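Local coordinates for protein formate dehydrogenase (Pyrobaculum aerophilum, PDB 1QP8) that binds NADPH and is probably a D-isomer specific 2-hydroxyacid dehydrogenase that reduces 2-oxoacids such as glyoxylate or hydroxypyruvate, at residues A76-S81 with M276-N281; S38-E43 with H63-S68; L182-H187 with V209-V214; G27-V32 with L45-R50. All coordinates share one frame; numbering follows the deposited sequence.

From the N terminus, interaction 4 comes first, folding the turn at 27-32 back onto the end of helix 42-47 at 45-50. Before that loop closes, interaction 2 opens at 38-43, which it joins to 63-68; the two therefore cross along the chain, share helix 42-47 and touch where Ile40 and Ser68 meet Leu45. Interaction 1 follows in series. It brings 76-81, leading into helix 83-98, against helix 268-286, closing a very long loop. Nested inside that loop is interaction 3, which pairs 182-187 with 209-214 beside the bound NADPH, at the ends of two neighbouring strands of the six-stranded parallel sheet.

Interaction 1. Residues A76-S81 with M276-N281; sequences AGNAGS and MEAVRN
The amide plane of Asn78 and the carboxylate plane of Glu277 are nearly perpendicular (82°); the two side chains cross obliquely, and Asn78 OD1 approaches Glu277 CB, not its carboxylate. At the edge of the Arg280 guanidinium lies Glu277 CG, while Met276 O sits over one of its faces, near the rim. Asn78 reaches the helix with its amide: ND2 is 3.6 Å from Ala278 CB, and a residue as small as alanine suits this close approach. The same ND2 donates to Val57 O and Met274 O. Beyond CG, Glu277 extends alongside the loop at Ser81, bringing OE2 to 3.6 Å from Ser81 CA; its OE1 is bonded to Gln273. An alanine in place of Glu277 would remove the carboxylate that packs on Ser81 and holds Gln273, and would probably loosen the loop's seat on the helix. One helical turn on, Asn281 ND2 lies 3.8 Å from Ala76 CB, its amide held by Gln55 and Arg292. Gly80 has a positive phi of 87°, where a CB would jam against the carbonyl O of Ala79. Ala79 and Gly80 also touch NADPH. No hydrogen bond joins the two segments: they meet by van der Waals contact, while Asn78 ND2 and the Asn281 amide bond to residues outside both.

Interaction 2. Residues S38-E43 with H63-S68; sequences SRITAE and HLPWES
His63 opens the second segment with CG in the crowded position between backbone N and carbonyl carbon (chi1 59°), which turns its ring toward the 38-43 segment. At the ring's edge NE2 donates a weak hydrogen bond to Ser38 O, 2.9 Å long and bent. The guanidinium of Arg39, brought round by bends at chi2 and chi3, lies flat on one face of the ring, the planes 16° apart and the centres 4.3 Å apart. A planar cation is well suited to such a stack, although its charge would probably disfavour protonation of the histidine. The contact borders the cofactor side here, the nearest side-chain atoms of His63 and the NADPH-binding Arg211 being about 6 Å apart. Leu64 follows, its CD2 3.9 Å from Ile40 CG2. Pro65 presents the rigid side of its ring to the same branch, with CD 3.7 Å from Ile40 CG2, so the CG2 branch of this beta-branched residue serves two neighbours. Trp66 takes no part across the contact and stacks on Tyr300, while Leu64 CB rests over a face of its indole near the rim. Ser68 closes the segment, its OG 3.4 Å from Ala42 CB. Thr41 is the N-cap of helix 42-47: its side chain caps a backbone N of the first turn, while Glu44 OE1 accepts from Thr41 N, as in a capping box. The 63-68 loop thus lies along the approach to that helix: Ile40 and Ser68 pack on its Leu45, and Leu64 and Trp66 on Val75 of strand 75-76.

Interaction 3. Residues L182-H187 with V209-V214; sequences LPLNKH and VGRAEV. With NDP (NADPH dihydro-nicotinamide-adenine-dinucleotide phosphate), chain C.
Leu184 has CG anti to its backbone N (chi1 174°), which sends both methyls into the 209-214 loop, whereas Asn185 takes the crowded position (chi1 50°) and turns its amide to the adenine. Leu184 CD2 meets Glu213 CB at 3.5 Å, and CD1 slides past Val214 CG2 at 4.0 Å. Leu182 CD1 crosses Val214 CG1 at about a right angle, 3.9 Å away. Asn185 grips the adenine with two weak hydrogen bonds, ND2 to N7A (3.1 Å) and N6A to OD1; OD1 also accepts from His187 N in an Asx turn, which would favour this orientation of the amide. Arg211, bent at chi2 and chi3, sets its CB 3.5 Å from Leu184 CB and lays a face of its guanidinium against the nicotinamide ribose, O2D above that face toward the rim. An alanine here would lack that guanidinium and its weak, long ion pair with Asp62, and would probably loosen the hold on the nicotinamide ribose. Gly210 suits its place because a CB would clash with Leu182 O. The two loops follow the adjacent parallel strands 177-180 and 205-208, and cofactor-binding loops at such strand ends are characteristic of the Rossmann fold of this NAD-binding domain.

Interaction 4. Residues G27-V32 with L45-R50; sequences GDLGNV and LAKMPR
A type I beta turn from Leu29 to Val32, overlapped at its start by an Asx turn in which Asp28 OD2 accepts from Gly30 N, docks on the end of helix 42-47. Its inner side is buried and apolar. CG of Met48, a selenomethionine, lies 3.8 Å from Leu29 CB and 3.7 Å from Val32 CG1, so a long, flexible side chain fits between a leucine and a branched valine, and all three touch Tyr4 of strand 2-4. The outer margin, by contrast, is exposed to solvent: Lys47 runs out extended, offering its aliphatic chain, with CB 3.8 Å from Leu29 CD1. Gly30 suits the turn, since a CB would crowd Asp28 OD2. Arg50, also exposed, swings an extended chain alongside the exposed Asn31, the amide and guanidinium planes 31° apart; Asn31 OD1 lies over a guanidinium face without bonding. One hydrogen bond joins the segments: Arg50 NH1 to Gly30 O, 2.5 Å, the donor 64° above the carbonyl plane.

Interaction 1. Residues A76-S81 with M276-N281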
loop_
_atom_site.group_PDB
_atom_site.type_symbol
_atom_site.label_atom_id
_atom_site.label_comp_id
_atom_site.label_asym_id
_atom_site.label_seq_id
_atom_site.Cartn_x
_atom_site.Cartn_y
_atom_site.Cartn_z
ATOM N N ALA A 76 3.194 -14.893 29.275
ATOM C CA ALA A 76 3.523 -13.655 28.572
ATOM C C ALA A 76 3.623 -14.010 27.112
ATOM O O ALA A 76 4.157 -15.058 26.756
ATOM C CB ALA A 76 4.862 -13.081 29.051
ATOM N N GLY A 77 3.101 -13.155 26.255
ATOM C CA GLY A 77 3.206 -13.453 24.845
ATOM C C GLY A 77 4.121 -12.450 24.163
ATOM O O GLY A 77 4.759 -11.609 24.807
ATOM N N ASN A 78 4.242 -12.577 22.855
ATOM C CA ASN A 78 5.013 -11.615 22.108
ATOM C C ASN A 78 3.938 -10.599 21.716
ATOM O O ASN A 78 2.818 -10.650 22.242
ATOM C CB ASN A 78 5.625 -12.260 20.873
ATOM C CG ASN A 78 7.157 -12.293 20.913
ATOM O OD1 ASN A 78 7.804 -11.366 21.415
ATOM N ND2 ASN A 78 7.740 -13.354 20.356
ATOM N N ALA A 79 4.274 -9.693 20.805
ATOM C CA ALA A 79 3.355 -8.647 20.320
ATOM C C ALA A 79 4.252 -7.494 19.965
ATOM O O ALA A 79 5.000 -7.032 20.809
ATOM C CB ALA A 79 2.344 -8.184 21.413
ATOM N N GLY A 80 4.177 -7.016 18.733
ATOM C CA GLY A 80 5.058 -5.937 18.337
ATOM C C GLY A 80 6.345 -6.578 17.861
ATOM O O GLY A 80 7.230 -5.920 17.327
ATOM N N SER A 81 6.448 -7.884 18.065
ATOM C CA SER A 81 7.628 -8.606 17.634
ATOM C C SER A 81 7.535 -8.721 16.131
ATOM O O SER A 81 8.546 -8.894 15.450
ATOM C CB SER A 81 7.685 -9.984 18.289
ATOM O OG SER A 81 6.381 -10.498 18.462
HETATM N N MSE A 276 13.866 -14.098 18.900
HETATM C CA MSE A 276 14.860 -13.406 19.697
HETATM C C MSE A 276 14.194 -12.526 20.736
HETATM O O MSE A 276 14.611 -12.487 21.900
HETATM C CB MSE A 276 15.815 -12.607 18.819
HETATM C CG MSE A 276 16.947 -13.468 18.257
HETATM SE SE MSE A 276 17.730 -14.597 19.486
HETATM C CE MSE A 276 18.079 -13.456 20.856
ATOM N N GLU A 277 13.120 -11.858 20.340
ATOM C CA GLU A 277 12.416 -10.991 21.272
ATOM C C GLU A 277 11.777 -11.788 22.398
ATOM O O GLU A 277 11.706 -11.324 23.534
ATOM C CB GLU A 277 11.368 -10.177 20.537
ATOM C CG GLU A 277 11.461 -8.723 20.872
ATOM C CD GLU A 277 10.797 -7.870 19.832
ATOM O OE1 GLU A 277 11.307 -7.831 18.687
ATOM O OE2 GLU A 277 9.758 -7.244 20.155
ATOM N N ALA A 278 11.317 -12.992 22.081
ATOM C CA ALA A 278 10.707 -13.849 23.082
ATOM C C ALA A 278 11.792 -14.270 24.062
ATOM O O ALA A 278 11.577 -14.309 25.279
ATOM C CB ALA A 278 10.109 -15.069 22.425
ATOM N N VAL A 279 12.965 -14.578 23.518
ATOM C CA VAL A 279 14.078 -15.005 24.338
ATOM C C VAL A 279 14.537 -13.854 25.207
ATOM O O VAL A 279 15.008 -14.067 26.326
ATOM C CB VAL A 279 15.254 -15.515 23.483
ATOM C CG1 VAL A 279 16.450 -15.795 24.364
ATOM C CG2 VAL A 279 14.864 -16.790 22.771
ATOM N N ARG A 280 14.392 -12.629 24.715
ATOM C CA ARG A 280 14.812 -11.492 25.533
ATOM C C ARG A 280 13.865 -11.249 26.694
ATOM O O ARG A 280 14.293 -10.900 27.789
ATOM C CB ARG A 280 14.949 -10.226 24.690
ATOM C CG ARG A 280 15.974 -10.391 23.590
ATOM C CD ARG A 280 16.528 -9.078 23.076
ATOM N NE ARG A 280 17.140 -9.268 21.763
ATOM C CZ ARG A 280 16.458 -9.298 20.622
ATOM N NH1 ARG A 280 15.139 -9.139 20.629
ATOM N NH2 ARG A 280 17.091 -9.509 19.473
ATOM N N ASN A 281 12.578 -11.474 26.467
ATOM C CA ASN A 281 11.593 -11.238 27.502
ATOM C C ASN A 281 11.686 -12.289 28.590
ATOM O O ASN A 281 11.466 -12.025 29.778
ATOM C CB ASN A 281 10.201 -11.254 26.892
ATOM C CG ASN A 281 9.164 -10.654 27.814
ATOM O OD1 ASN A 281 9.316 -9.521 28.271
ATOM N ND2 ASN A 281 8.105 -11.407 28.095
#

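Interaction 2. Residues S38-E43 with H63-S68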
loop_
_atom_site.group_PDB
_atom_site.type_symbol
_atom_site.label_atom_id
_atom_site.label_comp_id
_atom_site.label_asym_id
_atom_site.label_seq_id
_atom_site.Cartn_x
_atom_site.Cartn_y
_atom_site.Cartn_z
ATOM N N SER A 38 5.213 -22.277 21.281
ATOM C CA SER A 38 4.382 -21.636 20.280
ATOM C C SER A 38 2.968 -22.171 20.526
ATOM O O SER A 38 1.966 -21.468 20.398
ATOM C CB SER A 38 4.854 -22.014 18.890
ATOM O OG SER A 38 4.837 -20.878 18.054
ATOM N N ARG A 39 2.907 -23.439 20.882
ATOM C CA ARG A 39 1.653 -24.089 21.189
ATOM C C ARG A 39 1.997 -25.033 22.337
ATOM O O ARG A 39 3.169 -25.372 22.548
ATOM C CB ARG A 39 1.119 -24.856 19.969
ATOM C CG ARG A 39 0.122 -24.059 19.128
ATOM C CD ARG A 39 0.563 -23.918 17.676
ATOM N NE ARG A 39 0.614 -22.514 17.253
ATOM C CZ ARG A 39 -0.423 -21.810 16.795
ATOM N NH1 ARG A 39 -1.623 -22.371 16.684
ATOM N NH2 ARG A 39 -0.262 -20.533 16.459
ATOM N N ILE A 40 0.994 -25.435 23.106
ATOM C CA ILE A 40 1.261 -26.330 24.212
ATOM C C ILE A 40 -0.010 -27.096 24.497
ATOM O O ILE A 40 -1.095 -26.525 24.510
ATOM C CB ILE A 40 1.726 -25.536 25.455
ATOM C CG1 ILE A 40 2.316 -26.493 26.492
ATOM C CG2 ILE A 40 0.584 -24.743 26.033
ATOM C CD1 ILE A 40 2.877 -25.797 27.740
ATOM N N THR A 41 0.122 -28.399 24.697
ATOM C CA THR A 41 -1.043 -29.233 24.955
ATOM C C THR A 41 -1.231 -29.486 26.437
ATOM O O THR A 41 -0.330 -29.248 27.244
ATOM C CB THR A 41 -0.914 -30.604 24.262
ATOM O OG1 THR A 41 0.186 -31.326 24.832
ATOM C CG2 THR A 41 -0.685 -30.425 22.768
ATOM N N ALA A 42 -2.409 -29.979 26.796
ATOM C CA ALA A 42 -2.671 -30.277 28.186
ATOM C C ALA A 42 -1.795 -31.449 28.606
ATOM O O ALA A 42 -1.482 -31.596 29.789
ATOM C CB ALA A 42 -4.118 -30.615 28.381
ATOM N N GLU A 43 -1.392 -32.273 27.640
ATOM C CA GLU A 43 -0.545 -33.418 27.941
ATOM C C GLU A 43 0.791 -32.900 28.452
ATOM O O GLU A 43 1.345 -33.444 29.405
ATOM C CB GLU A 43 -0.324 -34.298 26.705
ATOM C CG GLU A 43 -1.178 -33.950 25.496
ATOM C CD GLU A 43 -2.654 -33.916 25.811
ATOM O OE1 GLU A 43 -3.169 -34.910 26.362
ATOM O OE2 GLU A 43 -3.301 -32.892 25.500
ATOM N N HIS A 63 -4.999 -19.434 21.219
ATOM C CA HIS A 63 -4.760 -20.841 20.925
ATOM C C HIS A 63 -4.320 -21.681 22.132
ATOM O O HIS A 63 -4.345 -22.911 22.079
ATOM C CB HIS A 63 -3.718 -20.971 19.823
ATOM C CG HIS A 63 -2.412 -20.344 20.169
ATOM N ND1 HIS A 63 -2.237 -18.978 20.216
ATOM C CD2 HIS A 63 -1.225 -20.890 20.521
ATOM C CE1 HIS A 63 -0.996 -18.709 20.581
ATOM N NE2 HIS A 63 -0.361 -19.852 20.772
ATOM N N LEU A 64 -3.916 -21.033 23.219
ATOM C CA LEU A 64 -3.479 -21.766 24.405
ATOM C C LEU A 64 -4.620 -22.435 25.159
ATOM O O LEU A 64 -5.688 -21.845 25.345
ATOM C CB LEU A 64 -2.773 -20.828 25.372
ATOM C CG LEU A 64 -1.478 -20.148 24.954
ATOM C CD1 LEU A 64 -1.030 -19.258 26.117
ATOM C CD2 LEU A 64 -0.407 -21.184 24.640
ATOM N N PRO A 65 -4.392 -23.665 25.644
ATOM C CA PRO A 65 -5.395 -24.426 26.397
ATOM C C PRO A 65 -6.133 -23.559 27.399
ATOM O O PRO A 65 -7.354 -23.576 27.461
ATOM C CB PRO A 65 -4.572 -25.467 27.116
ATOM C CG PRO A 65 -3.454 -25.721 26.195
ATOM C CD PRO A 65 -3.088 -24.352 25.659
ATOM N N TRP A 66 -5.382 -22.807 28.191
ATOM C CA TRP A 66 -5.958 -21.932 29.205
ATOM C C TRP A 66 -6.726 -22.698 30.271
ATOM O O TRP A 66 -6.461 -22.537 31.461
ATOM C CB TRP A 66 -6.869 -20.872 28.573
ATOM C CG TRP A 66 -6.102 -19.713 28.044
ATOM C CD1 TRP A 66 -6.089 -19.255 26.759
ATOM C CD2 TRP A 66 -5.191 -18.868 28.776
ATOM N NE1 TRP A 66 -5.224 -18.184 26.640
ATOM C CE2 TRP A 66 -4.661 -17.927 27.865
ATOM C CE3 TRP A 66 -4.775 -18.832 30.115
ATOM C CZ2 TRP A 66 -3.731 -16.944 28.243
ATOM C CZ3 TRP A 66 -3.847 -17.857 30.495
ATOM C CH2 TRP A 66 -3.334 -16.926 29.558
ATOM N N GLU A 67 -7.664 -23.539 29.859
ATOM C CA GLU A 67 -8.431 -24.288 30.835
ATOM C C GLU A 67 -7.575 -25.386 31.445
ATOM O O GLU A 67 -8.000 -26.079 32.366
ATOM C CB GLU A 67 -9.708 -24.879 30.213
ATOM C CG GLU A 67 -9.533 -26.113 29.333
ATOM C CD GLU A 67 -9.004 -25.802 27.938
ATOM O OE1 GLU A 67 -9.498 -24.840 27.310
ATOM O OE2 GLU A 67 -8.102 -26.531 27.461
ATOM N N SER A 68 -6.356 -25.536 30.936
ATOM C CA SER A 68 -5.462 -26.561 31.463
ATOM C C SER A 68 -4.196 -25.966 32.060
ATOM O O SER A 68 -3.325 -26.696 32.524
ATOM C CB SER A 68 -5.102 -27.571 30.368
ATOM O OG SER A 68 -6.115 -28.552 30.236
#

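Interaction 3. Residues L182-H187 with V209-V214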
loop_
_atom_site.group_PDB
_atom_site.type_symbol
_atom_site.label_atom_id
_atom_site.label_comp_id
_atom_site.label_asym_id
_atom_site.label_seq_id
_atom_site.Cartn_x
_atom_site.Cartn_y
_atom_site.Cartn_z
ATOM N N LEU A 182 -7.659 -6.801 15.954
ATOM C CA LEU A 182 -7.990 -7.072 17.340
ATOM C C LEU A 182 -7.460 -8.417 17.758
ATOM O O LEU A 182 -7.327 -9.319 16.935
ATOM C CB LEU A 182 -9.504 -7.086 17.540
ATOM C CG LEU A 182 -10.208 -5.755 17.319
ATOM C CD1 LEU A 182 -11.732 -5.930 17.460
ATOM C CD2 LEU A 182 -9.676 -4.758 18.324
ATOM N N PRO A 183 -7.127 -8.563 19.042
ATOM C CA PRO A 183 -6.619 -9.826 19.583
ATOM C C PRO A 183 -7.881 -10.637 19.845
ATOM O O PRO A 183 -8.947 -10.046 20.040
ATOM C CB PRO A 183 -5.960 -9.399 20.889
ATOM C CG PRO A 183 -5.614 -7.946 20.650
ATOM C CD PRO A 183 -6.831 -7.449 19.955
ATOM N N LEU A 184 -7.799 -11.962 19.866
ATOM C CA LEU A 184 -9.009 -12.733 20.116
ATOM C C LEU A 184 -9.173 -13.230 21.559
ATOM O O LEU A 184 -8.485 -14.161 21.989
ATOM C CB LEU A 184 -9.068 -13.925 19.160
ATOM C CG LEU A 184 -10.215 -14.922 19.389
ATOM C CD1 LEU A 184 -11.551 -14.241 19.106
ATOM C CD2 LEU A 184 -10.034 -16.126 18.499
ATOM N N ASN A 185 -10.078 -12.612 22.310
ATOM C CA ASN A 185 -10.344 -13.037 23.679
ATOM C C ASN A 185 -11.858 -13.215 23.800
ATOM O O ASN A 185 -12.551 -13.211 22.788
ATOM C CB ASN A 185 -9.831 -12.000 24.664
ATOM C CG ASN A 185 -10.291 -10.630 24.323
ATOM O OD1 ASN A 185 -11.486 -10.416 24.094
ATOM N ND2 ASN A 185 -9.360 -9.679 24.276
ATOM N N LYS A 186 -12.377 -13.372 25.015
ATOM C CA LYS A 186 -13.815 -13.586 25.183
ATOM C C LYS A 186 -14.636 -12.340 24.877
ATOM O O LYS A 186 -15.841 -12.429 24.651
ATOM C CB LYS A 186 -14.129 -14.099 26.591
ATOM C CG LYS A 186 -13.863 -13.102 27.702
ATOM C CD LYS A 186 -14.228 -13.688 29.058
ATOM C CE LYS A 186 -14.032 -12.675 30.173
ATOM N NZ LYS A 186 -14.324 -13.254 31.514
ATOM N N HIS A 187 -13.978 -11.187 24.847
ATOM C CA HIS A 187 -14.660 -9.933 24.560
ATOM C C HIS A 187 -14.635 -9.600 23.073
ATOM O O HIS A 187 -15.431 -8.781 22.608
ATOM C CB HIS A 187 -14.023 -8.778 25.336
ATOM C CG HIS A 187 -13.949 -9.009 26.810
ATOM N ND1 HIS A 187 -12.938 -9.738 27.399
ATOM C CD2 HIS A 187 -14.777 -8.633 27.814
ATOM C CE1 HIS A 187 -13.148 -9.801 28.702
ATOM N NE2 HIS A 187 -14.257 -9.140 28.980
ATOM N N VAL A 209 -6.622 -8.697 9.710
ATOM C CA VAL A 209 -5.262 -9.194 9.776
ATOM C C VAL A 209 -4.998 -9.863 11.133
ATOM O O VAL A 209 -3.961 -10.474 11.347
ATOM C CB VAL A 209 -4.265 -8.030 9.468
ATOM C CG1 VAL A 209 -4.015 -7.204 10.702
ATOM C CG2 VAL A 209 -2.991 -8.572 8.888
ATOM N N GLY A 210 -5.956 -9.747 12.043
ATOM C CA GLY A 210 -5.830 -10.400 13.324
ATOM C C GLY A 210 -6.774 -11.578 13.264
ATOM O O GLY A 210 -7.451 -11.810 12.256
ATOM N N ARG A 211 -6.851 -12.327 14.355
ATOM C CA ARG A 211 -7.739 -13.492 14.400
ATOM C C ARG A 211 -9.138 -13.317 13.748
ATOM O O ARG A 211 -9.844 -12.340 13.976
ATOM C CB ARG A 211 -7.859 -14.014 15.854
ATOM C CG ARG A 211 -7.132 -15.334 16.088
ATOM C CD ARG A 211 -5.879 -15.512 15.244
ATOM N NE ARG A 211 -4.644 -15.145 15.934
ATOM C CZ ARG A 211 -3.535 -14.704 15.329
ATOM N NH1 ARG A 211 -3.498 -14.561 14.005
ATOM N NH2 ARG A 211 -2.448 -14.416 16.051
ATOM N N ALA A 212 -9.509 -14.285 12.915
ATOM C CA ALA A 212 -10.778 -14.283 12.186
ATOM C C ALA A 212 -12.031 -14.381 13.063
ATOM O O ALA A 212 -13.038 -13.731 12.793
ATOM C CB ALA A 212 -10.783 -15.431 11.161
ATOM N N GLU A 213 -11.964 -15.210 14.101
ATOM C CA GLU A 213 -13.076 -15.438 15.021
ATOM C C GLU A 213 -13.709 -14.156 15.552
ATOM O O GLU A 213 -14.843 -14.168 16.036
ATOM C CB GLU A 213 -12.608 -16.298 16.196
ATOM C CG GLU A 213 -12.270 -17.758 15.847
ATOM C CD GLU A 213 -11.009 -17.930 14.992
ATOM O OE1 GLU A 213 -10.219 -16.967 14.863
ATOM O OE2 GLU A 213 -10.804 -19.050 14.458
ATOM N N VAL A 214 -12.969 -13.055 15.448
ATOM C CA VAL A 214 -13.424 -11.743 15.898
ATOM C C VAL A 214 -14.612 -11.283 15.073
ATOM O O VAL A 214 -15.387 -10.425 15.492
ATOM C CB VAL A 214 -12.292 -10.720 15.767
ATOM C CG1 VAL A 214 -12.809 -9.323 15.942
ATOM C CG2 VAL A 214 -11.247 -11.006 16.805
HETATM P PA NDP C . -1.320 -6.156 21.270
HETATM O O1A NDP C . -1.852 -7.391 21.925
HETATM O O2A NDP C . -0.341 -7.020 20.576
HETATM O O5B NDP C . -2.904 -5.786 20.992
HETATM C C5B NDP C . -3.434 -4.888 22.049
HETATM C C4B NDP C . -4.351 -3.784 21.409
HETATM O O4B NDP C . -5.709 -4.248 21.045
HETATM C C3B NDP C . -4.671 -2.586 22.388
HETATM O O3B NDP C . -5.097 -1.457 21.645
HETATM C C2B NDP C . -5.736 -3.283 23.236
HETATM O O2B NDP C . -6.498 -2.637 24.190
HETATM C C1B NDP C . -6.544 -3.924 22.186
HETATM N N9A NDP C . -7.396 -4.950 22.692
HETATM C C8A NDP C . -7.122 -6.173 23.245
HETATM N N7A NDP C . -8.229 -6.841 23.570
HETATM C C5A NDP C . -9.240 -5.989 23.200
HETATM C C6A NDP C . -10.677 -6.102 23.291
HETATM N N6A NDP C . -11.230 -7.208 23.823
HETATM N N1A NDP C . -11.435 -5.033 22.825
HETATM C C2A NDP C . -10.783 -3.924 22.302
HETATM N N3A NDP C . -9.478 -3.743 22.190
HETATM C C4A NDP C . -8.763 -4.836 22.648
HETATM O O3 NDP C . -1.353 -5.664 19.781
HETATM P PN NDP C . -1.097 -6.105 18.220
HETATM O O1N NDP C . -1.344 -4.972 17.299
HETATM O O2N NDP C . 0.270 -6.683 18.017
HETATM O O5D NDP C . -2.192 -7.320 17.919
HETATM C C5D NDP C . -1.857 -8.660 18.351
HETATM C C4D NDP C . -2.983 -9.573 17.836
HETATM O O4D NDP C . -2.983 -9.551 16.388
HETATM C C3D NDP C . -2.741 -11.023 18.251
HETATM O O3D NDP C . -3.331 -11.237 19.523
HETATM C C2D NDP C . -3.381 -11.802 17.071
HETATM O O2D NDP C . -4.758 -12.118 17.328
HETATM C C1D NDP C . -3.154 -10.884 15.847
HETATM N N1N NDP C . -1.935 -11.291 14.999
HETATM C C2N NDP C . -2.214 -11.651 13.636
HETATM C C3N NDP C . -1.100 -12.026 12.845
HETATM C C7N NDP C . -1.373 -12.426 11.343
HETATM O O7N NDP C . -0.409 -12.567 10.613
HETATM N N7N NDP C . -2.669 -12.586 10.961
HETATM C C4N NDP C . 0.271 -12.066 13.309
HETATM C C5N NDP C . 0.393 -11.678 14.692
HETATM C C6N NDP C . -0.620 -11.304 15.521
HETATM P P2B NDP C . -5.892 -2.774 25.772
HETATM O O1X NDP C . -7.008 -1.997 26.426
HETATM O O2X NDP C . -5.895 -4.243 26.005
HETATM O O3X NDP C . -4.577 -2.158 25.731
#

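Interaction 4. Residues G27-V32 with L45-R50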
loop_
_atom_site.group_PDB
_atom_site.type_symbol
_atom_site.label_atom_id
_atom_site.label_comp_id
_atom_site.label_asym_id
_atom_site.label_seq_id
_atom_site.Cartn_x
_atom_site.Cartn_y
_atom_site.Cartn_z
ATOM N N GLY A 27 11.943 -36.101 28.381
ATOM C CA GLY A 27 12.264 -36.777 29.620
ATOM C C GLY A 27 11.414 -36.208 30.742
ATOM O O GLY A 27 10.331 -35.664 30.506
ATOM N N ASP A 28 11.905 -36.327 31.969
ATOM C CA ASP A 28 11.181 -35.824 33.126
ATOM C C ASP A 28 11.112 -34.297 33.050
ATOM O O ASP A 28 12.127 -33.626 32.875
ATOM C CB ASP A 28 11.899 -36.261 34.408
ATOM C CG ASP A 28 11.073 -36.019 35.660
ATOM O OD1 ASP A 28 11.643 -36.070 36.770
ATOM O OD2 ASP A 28 9.852 -35.785 35.543
ATOM N N LEU A 29 9.915 -33.746 33.181
ATOM C CA LEU A 29 9.768 -32.301 33.124
ATOM C C LEU A 29 9.387 -31.748 34.500
ATOM O O LEU A 29 9.075 -30.562 34.655
ATOM C CB LEU A 29 8.707 -31.939 32.089
ATOM C CG LEU A 29 8.849 -32.589 30.712
ATOM C CD1 LEU A 29 7.675 -32.186 29.847
ATOM C CD2 LEU A 29 10.159 -32.170 30.078
ATOM N N GLY A 30 9.435 -32.621 35.498
ATOM C CA GLY A 30 9.084 -32.241 36.852
ATOM C C GLY A 30 9.720 -30.990 37.427
ATOM O O GLY A 30 9.063 -30.263 38.166
ATOM N N ASN A 31 10.979 -30.715 37.102
ATOM C CA ASN A 31 11.627 -29.536 37.667
ATOM C C ASN A 31 11.621 -28.328 36.752
ATOM O O ASN A 31 12.177 -27.273 37.075
ATOM C CB ASN A 31 13.038 -29.891 38.086
ATOM C CG ASN A 31 13.057 -31.067 39.025
ATOM O OD1 ASN A 31 12.456 -31.024 40.100
ATOM N ND2 ASN A 31 13.723 -32.141 38.616
ATOM N N VAL A 32 10.976 -28.494 35.604
ATOM C CA VAL A 32 10.850 -27.425 34.641
ATOM C C VAL A 32 10.046 -26.291 35.296
ATOM O O VAL A 32 8.956 -26.522 35.803
ATOM C CB VAL A 32 10.086 -27.945 33.401
ATOM C CG1 VAL A 32 9.460 -26.791 32.650
ATOM C CG2 VAL A 32 11.010 -28.728 32.496
ATOM N N LEU A 45 1.299 -29.811 29.736
ATOM C CA LEU A 45 1.045 -29.075 30.960
ATOM C C LEU A 45 0.966 -29.958 32.199
ATOM O O LEU A 45 1.359 -29.546 33.296
ATOM C CB LEU A 45 -0.233 -28.247 30.823
ATOM C CG LEU A 45 -0.034 -26.919 30.089
ATOM C CD1 LEU A 45 -1.305 -26.103 30.104
ATOM C CD2 LEU A 45 1.069 -26.139 30.761
ATOM N N ALA A 46 0.478 -31.180 32.037
ATOM C CA ALA A 46 0.355 -32.062 33.185
ATOM C C ALA A 46 1.702 -32.527 33.703
ATOM O O ALA A 46 1.847 -32.828 34.889
ATOM C CB ALA A 46 -0.497 -33.248 32.839
ATOM N N LYS A 47 2.686 -32.581 32.818
ATOM C CA LYS A 47 4.017 -33.026 33.207
ATOM C C LYS A 47 4.846 -31.948 33.884
ATOM O O LYS A 47 5.913 -32.245 34.424
ATOM C CB LYS A 47 4.776 -33.531 31.988
ATOM C CG LYS A 47 4.114 -34.695 31.289
ATOM C CD LYS A 47 4.893 -35.049 30.044
ATOM C CE LYS A 47 4.590 -36.451 29.555
ATOM N NZ LYS A 47 5.539 -36.824 28.466
HETATM N N MSE A 48 4.361 -30.707 33.866
HETATM C CA MSE A 48 5.098 -29.590 34.461
HETATM C C MSE A 48 4.454 -28.977 35.702
HETATM O O MSE A 48 3.950 -27.849 35.666
HETATM C CB MSE A 48 5.326 -28.509 33.402
HETATM C CG MSE A 48 6.417 -28.861 32.400
HETATM SE SE MSE A 48 6.140 -28.133 30.780
HETATM C CE MSE A 48 6.913 -26.578 30.957
ATOM N N PRO A 49 4.496 -29.705 36.830
ATOM C CA PRO A 49 3.936 -29.307 38.124
ATOM C C PRO A 49 4.480 -27.976 38.611
ATOM O O PRO A 49 3.729 -27.138 39.134
ATOM C CB PRO A 49 4.366 -30.433 39.053
ATOM C CG PRO A 49 4.574 -31.577 38.158
ATOM C CD PRO A 49 5.234 -30.972 36.967
ATOM N N ARG A 50 5.789 -27.786 38.435
ATOM C CA ARG A 50 6.443 -26.559 38.897
ATOM C C ARG A 50 6.544 -25.448 37.869
ATOM O O ARG A 50 7.217 -24.450 38.107
ATOM C CB ARG A 50 7.836 -26.887 39.425
ATOM C CG ARG A 50 7.867 -28.151 40.261
ATOM C CD ARG A 50 9.070 -28.177 41.173
ATOM N NE ARG A 50 8.947 -29.229 42.169
ATOM C CZ ARG A 50 8.939 -30.524 41.876
ATOM N NH1 ARG A 50 9.053 -30.917 40.610
ATOM N NH2 ARG A 50 8.814 -31.424 42.848
#